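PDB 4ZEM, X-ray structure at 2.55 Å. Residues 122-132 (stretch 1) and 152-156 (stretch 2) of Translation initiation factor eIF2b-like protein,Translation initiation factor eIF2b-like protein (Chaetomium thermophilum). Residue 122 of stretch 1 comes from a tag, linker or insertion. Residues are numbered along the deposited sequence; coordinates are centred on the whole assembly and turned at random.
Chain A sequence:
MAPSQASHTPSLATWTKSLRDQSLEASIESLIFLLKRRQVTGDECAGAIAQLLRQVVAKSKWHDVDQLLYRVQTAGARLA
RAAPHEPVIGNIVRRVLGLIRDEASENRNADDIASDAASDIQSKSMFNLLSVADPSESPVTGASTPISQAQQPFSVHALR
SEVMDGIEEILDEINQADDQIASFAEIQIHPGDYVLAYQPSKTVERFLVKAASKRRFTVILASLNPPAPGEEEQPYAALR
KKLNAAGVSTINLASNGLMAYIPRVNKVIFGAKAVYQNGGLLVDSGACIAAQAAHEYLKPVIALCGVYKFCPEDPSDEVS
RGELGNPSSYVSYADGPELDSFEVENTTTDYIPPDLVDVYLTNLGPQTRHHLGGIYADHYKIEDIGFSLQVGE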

# COMPACT_ATOMS: atom_id res chain seq x y z
N GLN A 122 29.28 28.45 -1.80
CA GLN A 122 30.15 27.58 -2.60
C GLN A 122 29.42 26.34 -3.12
O GLN A 122 29.61 25.95 -4.27
CB GLN A 122 31.37 27.14 -1.78
CG GLN A 122 32.46 28.19 -1.70
CD GLN A 122 33.82 27.58 -1.45
OE1 GLN A 122 34.72 27.70 -2.28
NE2 GLN A 122 33.99 26.93 -0.30
N SER A 123 28.58 25.74 -2.29
CA SER A 123 27.89 24.51 -2.67
C SER A 123 26.81 24.74 -3.71
O SER A 123 26.53 23.87 -4.53
CB SER A 123 27.29 23.84 -1.44
OG SER A 123 26.21 24.60 -0.92
N LYS A 124 26.19 25.92 -3.68
CA LYS A 124 25.08 26.22 -4.58
C LYS A 124 25.54 26.62 -5.97
O LYS A 124 24.72 26.76 -6.88
CB LYS A 124 24.20 27.33 -4.00
CG LYS A 124 23.27 26.87 -2.89
CD LYS A 124 22.64 28.06 -2.17
CE LYS A 124 21.70 27.59 -1.08
NZ LYS A 124 21.37 28.70 -0.13
N SER A 125 26.84 26.80 -6.14
CA SER A 125 27.36 27.24 -7.43
C SER A 125 27.68 26.07 -8.34
O SER A 125 28.35 25.12 -7.94
CB SER A 125 28.60 28.11 -7.25
OG SER A 125 29.08 28.58 -8.50
N MET A 126 27.21 26.16 -9.58
CA MET A 126 27.44 25.14 -10.59
C MET A 126 28.87 25.15 -11.12
O MET A 126 29.34 24.15 -11.67
CB MET A 126 26.44 25.33 -11.73
CG MET A 126 26.15 26.81 -12.01
SD MET A 126 24.53 27.13 -12.74
CE MET A 126 23.43 26.74 -11.38
N PHE A 127 29.57 26.27 -10.95
CA PHE A 127 30.94 26.41 -11.47
C PHE A 127 31.99 26.40 -10.36
O PHE A 127 33.16 26.68 -10.60
CB PHE A 127 31.07 27.70 -12.29
CG PHE A 127 30.09 27.80 -13.43
CD1 PHE A 127 30.27 27.06 -14.58
CD2 PHE A 127 29.01 28.65 -13.34
CE1 PHE A 127 29.37 27.15 -15.63
CE2 PHE A 127 28.10 28.75 -14.39
CZ PHE A 127 28.29 27.99 -15.53
N ASN A 128 31.56 26.06 -9.15
CA ASN A 128 32.45 26.00 -8.00
C ASN A 128 33.26 24.70 -7.97
O ASN A 128 32.86 23.72 -8.60
CB ASN A 128 31.64 26.15 -6.71
CG ASN A 128 32.51 26.19 -5.47
OD1 ASN A 128 32.90 25.14 -4.94
ND2 ASN A 128 32.81 27.39 -4.99
N LEU A 129 34.38 24.70 -7.25
CA LEU A 129 35.20 23.49 -7.11
C LEU A 129 34.57 22.44 -6.18
O LEU A 129 35.24 21.50 -5.78
CB LEU A 129 36.59 23.85 -6.60
CG LEU A 129 37.61 24.38 -7.61
CD1 LEU A 129 38.98 24.52 -6.97
CD2 LEU A 129 37.67 23.48 -8.83
N LEU A 130 33.30 22.61 -5.84
CA LEU A 130 32.58 21.62 -5.05
C LEU A 130 31.57 20.91 -5.93
O LEU A 130 31.04 19.86 -5.57
CB LEU A 130 31.86 22.28 -3.87
CG LEU A 130 32.52 22.32 -2.50
CD1 LEU A 130 34.02 22.50 -2.60
CD2 LEU A 130 31.91 23.47 -1.71
N SER A 131 31.29 21.51 -7.08
CA SER A 131 30.35 20.94 -8.03
C SER A 131 31.02 19.91 -8.92
O SER A 131 30.34 19.07 -9.52
CB SER A 131 29.72 22.05 -8.87
OG SER A 131 29.10 23.00 -8.03
N VAL A 132 32.35 19.99 -8.99
CA VAL A 132 33.20 19.07 -9.75
C VAL A 132 32.68 17.64 -9.87
O VAL A 132 33.02 16.92 -10.81
CB VAL A 132 34.61 19.00 -9.14
CG1 VAL A 132 35.14 20.39 -8.84
CG2 VAL A 132 34.62 18.11 -7.90
N GLN A 152 26.42 20.15 -11.88
CA GLN A 152 25.55 19.87 -10.74
C GLN A 152 26.15 20.40 -9.44
O GLN A 152 27.17 19.88 -8.98
CB GLN A 152 25.29 18.37 -10.61
CG GLN A 152 24.49 17.80 -11.75
CD GLN A 152 23.14 18.45 -11.88
OE1 GLN A 152 22.47 18.72 -10.89
NE2 GLN A 152 22.75 18.75 -13.11
N PRO A 153 25.54 21.44 -8.86
CA PRO A 153 26.04 22.00 -7.60
C PRO A 153 25.98 20.97 -6.47
O PRO A 153 25.14 20.08 -6.49
CB PRO A 153 25.09 23.17 -7.32
CG PRO A 153 23.90 22.94 -8.19
CD PRO A 153 24.39 22.19 -9.38
N PHE A 154 26.89 21.10 -5.50
CA PHE A 154 27.00 20.15 -4.40
C PHE A 154 25.68 19.96 -3.67
O PHE A 154 25.28 18.82 -3.40
CB PHE A 154 28.08 20.62 -3.41
CG PHE A 154 28.40 19.62 -2.33
CD1 PHE A 154 29.55 18.85 -2.41
CD2 PHE A 154 27.56 19.44 -1.25
CE1 PHE A 154 29.85 17.93 -1.43
CE2 PHE A 154 27.85 18.51 -0.26
CZ PHE A 154 29.00 17.76 -0.35
N SER A 155 25.02 21.07 -3.34
CA SER A 155 23.75 21.05 -2.62
C SER A 155 22.72 20.10 -3.25
O SER A 155 21.96 19.43 -2.55
CB SER A 155 23.18 22.47 -2.53
OG SER A 155 23.07 23.05 -3.82
N VAL A 156 22.70 20.06 -4.57
CA VAL A 156 21.81 19.18 -5.31
C VAL A 156 22.18 17.73 -5.11
O VAL A 156 21.31 16.87 -4.93
CB VAL A 156 21.86 19.52 -6.79
CG1 VAL A 156 21.08 18.50 -7.63
CG2 VAL A 156 21.33 20.89 -6.96

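Two short segments of one chain meet: stretch 1 runs from a helix that includes Ser123 into a loop that returns through Ser131, while stretch 2 enters a helix at Phe154, with Pro153 at the N-cap position. The backbones come close at two places, Ser123 CA to Phe154 CA at 4.8 Å and Ser131 CA to Pro153 CA at 4.5 Å, so the start of the second helix is held against both the helical part and the returning loop of stretch 1. Together the segments bury 385 Å², most of stretch 2's share coming from Phe154 and Pro153.

Phe154 directs its CA-to-CB bond toward stretch 1. Its CB lies 3.9 Å from Ser123 CB and 4.2 Å from Leu130 CB, the latter an apolar contact between side chains. The ring, with chi1 in the t well, presents its edge to the Leu130 carbonyl, CD1 standing 3.6 Å from Leu130 O near the ring plane; the slightly positive rim of an aromatic ring suits a carbonyl oxygen there.

Pro153, buried and lacking an amide hydrogen, contributes through its carbon atoms. Its CB sits 3.2 Å from Ser123 O, 3.6 Å from Lys124 O and 3.8 Å from Ser125 O, so three successive carbonyls of stretch 1 gather near one methylene. Its CD reaches Met126 CB at 4.4 Å, a looser apolar touch, and its CA lies 3.2 Å from Ser131 OG. Just before it, Gln152 O approaches Ser131 O at 3.3 Å; both are acceptors, so this is proximity without a hydrogen bond.

Ser123 brings the polar part of the contact and is itself buried, its CA-to-CB bond pointing toward stretch 2. The first amides of a helix lack carbonyl partners from a preceding turn, and Ser123 O lies beside two of them, Phe154 N and Ser155 N. Ser155 N gives it a weak hydrogen bond, long at 3.4 Å but nearly straight at 170°, and Phe154 N lies 3.0 Å from Ser123 O. Ser155 also aims its CA-to-CB bond at stretch 1, and its OG packs 3.9 Å from Lys124 CG, against the aliphatic part of a side chain whose CA-to-CB bond points away.

Within stretch 1, Ser131 N donates to Asn128 O at 3.1 Å and Leu130 N makes a weak bond to Asn128 OD1 at 2.7 Å, links that tie together the turn carrying Leu130 and Ser131 to stretch 2.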